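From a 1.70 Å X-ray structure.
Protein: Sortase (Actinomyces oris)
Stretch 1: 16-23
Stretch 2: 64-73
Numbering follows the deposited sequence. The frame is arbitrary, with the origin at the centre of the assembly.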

# COMPACT_ATOMS: atom_id res chain seq x y z
N ALA A 16 -12.99 -12.80 7.43
CA ALA A 16 -12.56 -12.28 6.15
C ALA A 16 -13.13 -10.87 5.92
O ALA A 16 -14.30 -10.59 6.20
CB ALA A 16 -12.91 -13.22 5.02
N PRO A 17 -12.28 -9.97 5.42
CA PRO A 17 -12.77 -8.63 5.10
C PRO A 17 -13.57 -8.56 3.81
O PRO A 17 -13.46 -9.44 2.96
CB PRO A 17 -11.49 -7.83 4.94
CG PRO A 17 -10.52 -8.80 4.39
CD PRO A 17 -10.87 -10.14 5.09
N PRO A 18 -14.33 -7.45 3.62
CA PRO A 18 -15.00 -7.28 2.34
C PRO A 18 -13.98 -7.09 1.22
O PRO A 18 -12.93 -6.47 1.44
CB PRO A 18 -15.85 -6.02 2.54
CG PRO A 18 -15.84 -5.74 3.99
CD PRO A 18 -14.60 -6.35 4.55
N VAL A 19 -14.27 -7.62 0.04
CA VAL A 19 -13.36 -7.51 -1.09
C VAL A 19 -13.80 -6.33 -1.92
O VAL A 19 -14.98 -6.15 -2.18
CB VAL A 19 -13.34 -8.78 -1.94
CG1 VAL A 19 -12.40 -8.61 -3.13
CG2 VAL A 19 -12.87 -9.97 -1.10
N MET A 20 -12.85 -5.49 -2.31
CA MET A 20 -13.18 -4.39 -3.21
C MET A 20 -13.39 -4.92 -4.63
O MET A 20 -12.64 -5.78 -5.10
CB MET A 20 -12.07 -3.34 -3.21
CG MET A 20 -11.84 -2.64 -1.89
SD MET A 20 -13.24 -1.69 -1.31
CE MET A 20 -13.06 -0.20 -2.30
N GLU A 21 -14.38 -4.38 -5.33
CA GLU A 21 -14.60 -4.67 -6.75
C GLU A 21 -13.58 -3.90 -7.58
O GLU A 21 -13.25 -2.78 -7.23
CB GLU A 21 -16.01 -4.22 -7.16
CG GLU A 21 -17.11 -4.97 -6.42
CD GLU A 21 -18.50 -4.71 -6.95
OE1 GLU A 21 -18.73 -3.67 -7.63
OE2 GLU A 21 -19.39 -5.57 -6.67
N GLN A 22 -13.08 -4.51 -8.64
CA GLN A 22 -12.18 -3.83 -9.58
C GLN A 22 -12.84 -2.61 -10.18
O GLN A 22 -14.02 -2.63 -10.53
CB GLN A 22 -11.74 -4.80 -10.68
CG GLN A 22 -10.81 -4.23 -11.74
CD GLN A 22 -10.21 -5.34 -12.59
OE1 GLN A 22 -10.72 -6.46 -12.58
NE2 GLN A 22 -9.11 -5.06 -13.27
N VAL A 23 -12.08 -1.54 -10.30
CA VAL A 23 -12.57 -0.27 -10.88
C VAL A 23 -11.76 0.03 -12.15
O VAL A 23 -10.70 -0.58 -12.40
CB VAL A 23 -12.46 0.92 -9.88
CG1 VAL A 23 -13.32 0.69 -8.65
CG2 VAL A 23 -11.01 1.23 -9.50
N TYR A 64 -1.17 -1.81 -9.26
CA TYR A 64 -0.79 -2.68 -10.36
C TYR A 64 -2.02 -3.46 -10.84
O TYR A 64 -2.65 -4.21 -10.07
CB TYR A 64 0.35 -3.63 -9.94
CG TYR A 64 1.73 -2.99 -9.71
CD1 TYR A 64 2.07 -2.40 -8.49
CD2 TYR A 64 2.68 -3.01 -10.71
CE1 TYR A 64 3.33 -1.84 -8.29
CE2 TYR A 64 3.94 -2.45 -10.53
CZ TYR A 64 4.25 -1.87 -9.33
OH TYR A 64 5.50 -1.31 -9.11
N THR A 65 -2.38 -3.31 -12.09
CA THR A 65 -3.71 -3.71 -12.52
C THR A 65 -3.86 -5.21 -12.58
O THR A 65 -4.97 -5.70 -12.50
CB THR A 65 -4.09 -3.02 -13.84
OG1 THR A 65 -3.14 -3.42 -14.83
CG2 THR A 65 -4.09 -1.48 -13.65
N ASN A 66 -2.75 -5.94 -12.67
CA ASN A 66 -2.82 -7.41 -12.76
C ASN A 66 -2.60 -8.11 -11.43
O ASN A 66 -2.52 -9.35 -11.36
CB ASN A 66 -1.88 -7.94 -13.86
CG ASN A 66 -2.39 -7.60 -15.27
OD1 ASN A 66 -3.59 -7.41 -15.49
ND2 ASN A 66 -1.48 -7.52 -16.23
N THR A 67 -2.50 -7.32 -10.37
CA THR A 67 -2.48 -7.85 -9.01
C THR A 67 -3.88 -7.88 -8.42
O THR A 67 -4.86 -7.46 -9.05
CB THR A 67 -1.49 -7.09 -8.09
OG1 THR A 67 -1.96 -5.77 -7.80
CG2 THR A 67 -0.09 -7.09 -8.69
N GLN A 68 -4.02 -8.47 -7.23
CA GLN A 68 -5.32 -8.71 -6.65
C GLN A 68 -5.96 -7.44 -6.10
O GLN A 68 -5.30 -6.39 -5.92
CB GLN A 68 -5.26 -9.83 -5.59
CG GLN A 68 -5.11 -11.19 -6.20
CD GLN A 68 -3.81 -11.37 -6.91
OE1 GLN A 68 -2.73 -11.30 -6.31
NE2 GLN A 68 -3.88 -11.63 -8.20
N GLN A 69 -7.28 -7.51 -5.89
CA GLN A 69 -8.00 -6.38 -5.35
C GLN A 69 -7.80 -6.29 -3.84
O GLN A 69 -7.41 -7.26 -3.17
CB GLN A 69 -9.49 -6.45 -5.71
CG GLN A 69 -9.80 -6.65 -7.18
CD GLN A 69 -9.09 -5.65 -8.10
OE1 GLN A 69 -8.95 -4.45 -7.78
NE2 GLN A 69 -8.64 -6.14 -9.26
N LEU A 70 -8.07 -5.10 -3.30
CA LEU A 70 -7.94 -4.86 -1.88
C LEU A 70 -8.91 -5.76 -1.09
O LEU A 70 -10.12 -5.84 -1.37
CB LEU A 70 -8.19 -3.39 -1.58
CG LEU A 70 -8.11 -2.95 -0.13
CD1 LEU A 70 -6.76 -3.28 0.50
CD2 LEU A 70 -8.41 -1.46 -0.07
N GLY A 71 -8.34 -6.47 -0.13
CA GLY A 71 -9.08 -7.47 0.63
C GLY A 71 -9.09 -8.87 0.07
O GLY A 71 -9.46 -9.80 0.79
N GLU A 72 -8.77 -9.02 -1.22
CA GLU A 72 -8.78 -10.32 -1.88
C GLU A 72 -7.57 -11.17 -1.49
O GLU A 72 -6.44 -10.68 -1.29
CB GLU A 72 -8.84 -10.14 -3.40
CG GLU A 72 -8.92 -11.40 -4.23
CD GLU A 72 -9.11 -11.13 -5.71
OE1 GLU A 72 -8.69 -10.04 -6.19
OE2 GLU A 72 -9.64 -12.03 -6.41
N VAL A 73 -7.81 -12.47 -1.34
CA VAL A 73 -6.70 -13.34 -1.14
C VAL A 73 -5.64 -13.21 -2.27
O VAL A 73 -5.91 -13.42 -3.47
CB VAL A 73 -7.15 -14.82 -0.97
CG1 VAL A 73 -5.95 -15.73 -1.04
CG2 VAL A 73 -7.91 -15.01 0.34
O HOH W 1 -11.59 -11.09 2.15
O HOH W 2 -9.29 -1.96 -8.75

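Neither stretch forms a regular helix or strand, yet the two backbones meet in register, with the CA atoms of Val 19 and Gly 71 4.6 Å apart. One direct hydrogen bond joins them: Met 20 N donates to Leu 70 O at 2.9 Å, in a straight line. That acceptor lies in a type II turn from Gln 69 to Glu 72, closed by Glu 72 N to Gln 69 O at 3.0 Å and braced by Gln 69 N to Glu 72 OE1 at 2.9 Å. Gly 71 satisfies two demands at once. Its phi of 90° would jam a CB against the preceding carbonyl, and an ideal CB would sit 2.5 Å from Pro 18 O, so the bare CA lets the chains close. Nearby, one water donates to both Pro 17 O (2.6 Å) and Gly 71 O (2.8 Å), linking carbonyls that cannot bond each other.

Side chains pack around this core. Met 20 starts toward the turn, its CG 3.7 Å from Leu 70 CB, before its end leads away. Val 19 sets CG1 3.9 Å from Glu 72 CB. Gln 69, bent with chi1 and chi2 both m, brings NE2 within 3.7 Å of Gln 22 CB, while its OE1 accepts from a second water at 2.7 Å; that water accepts from Val 23 N at 3.2 Å.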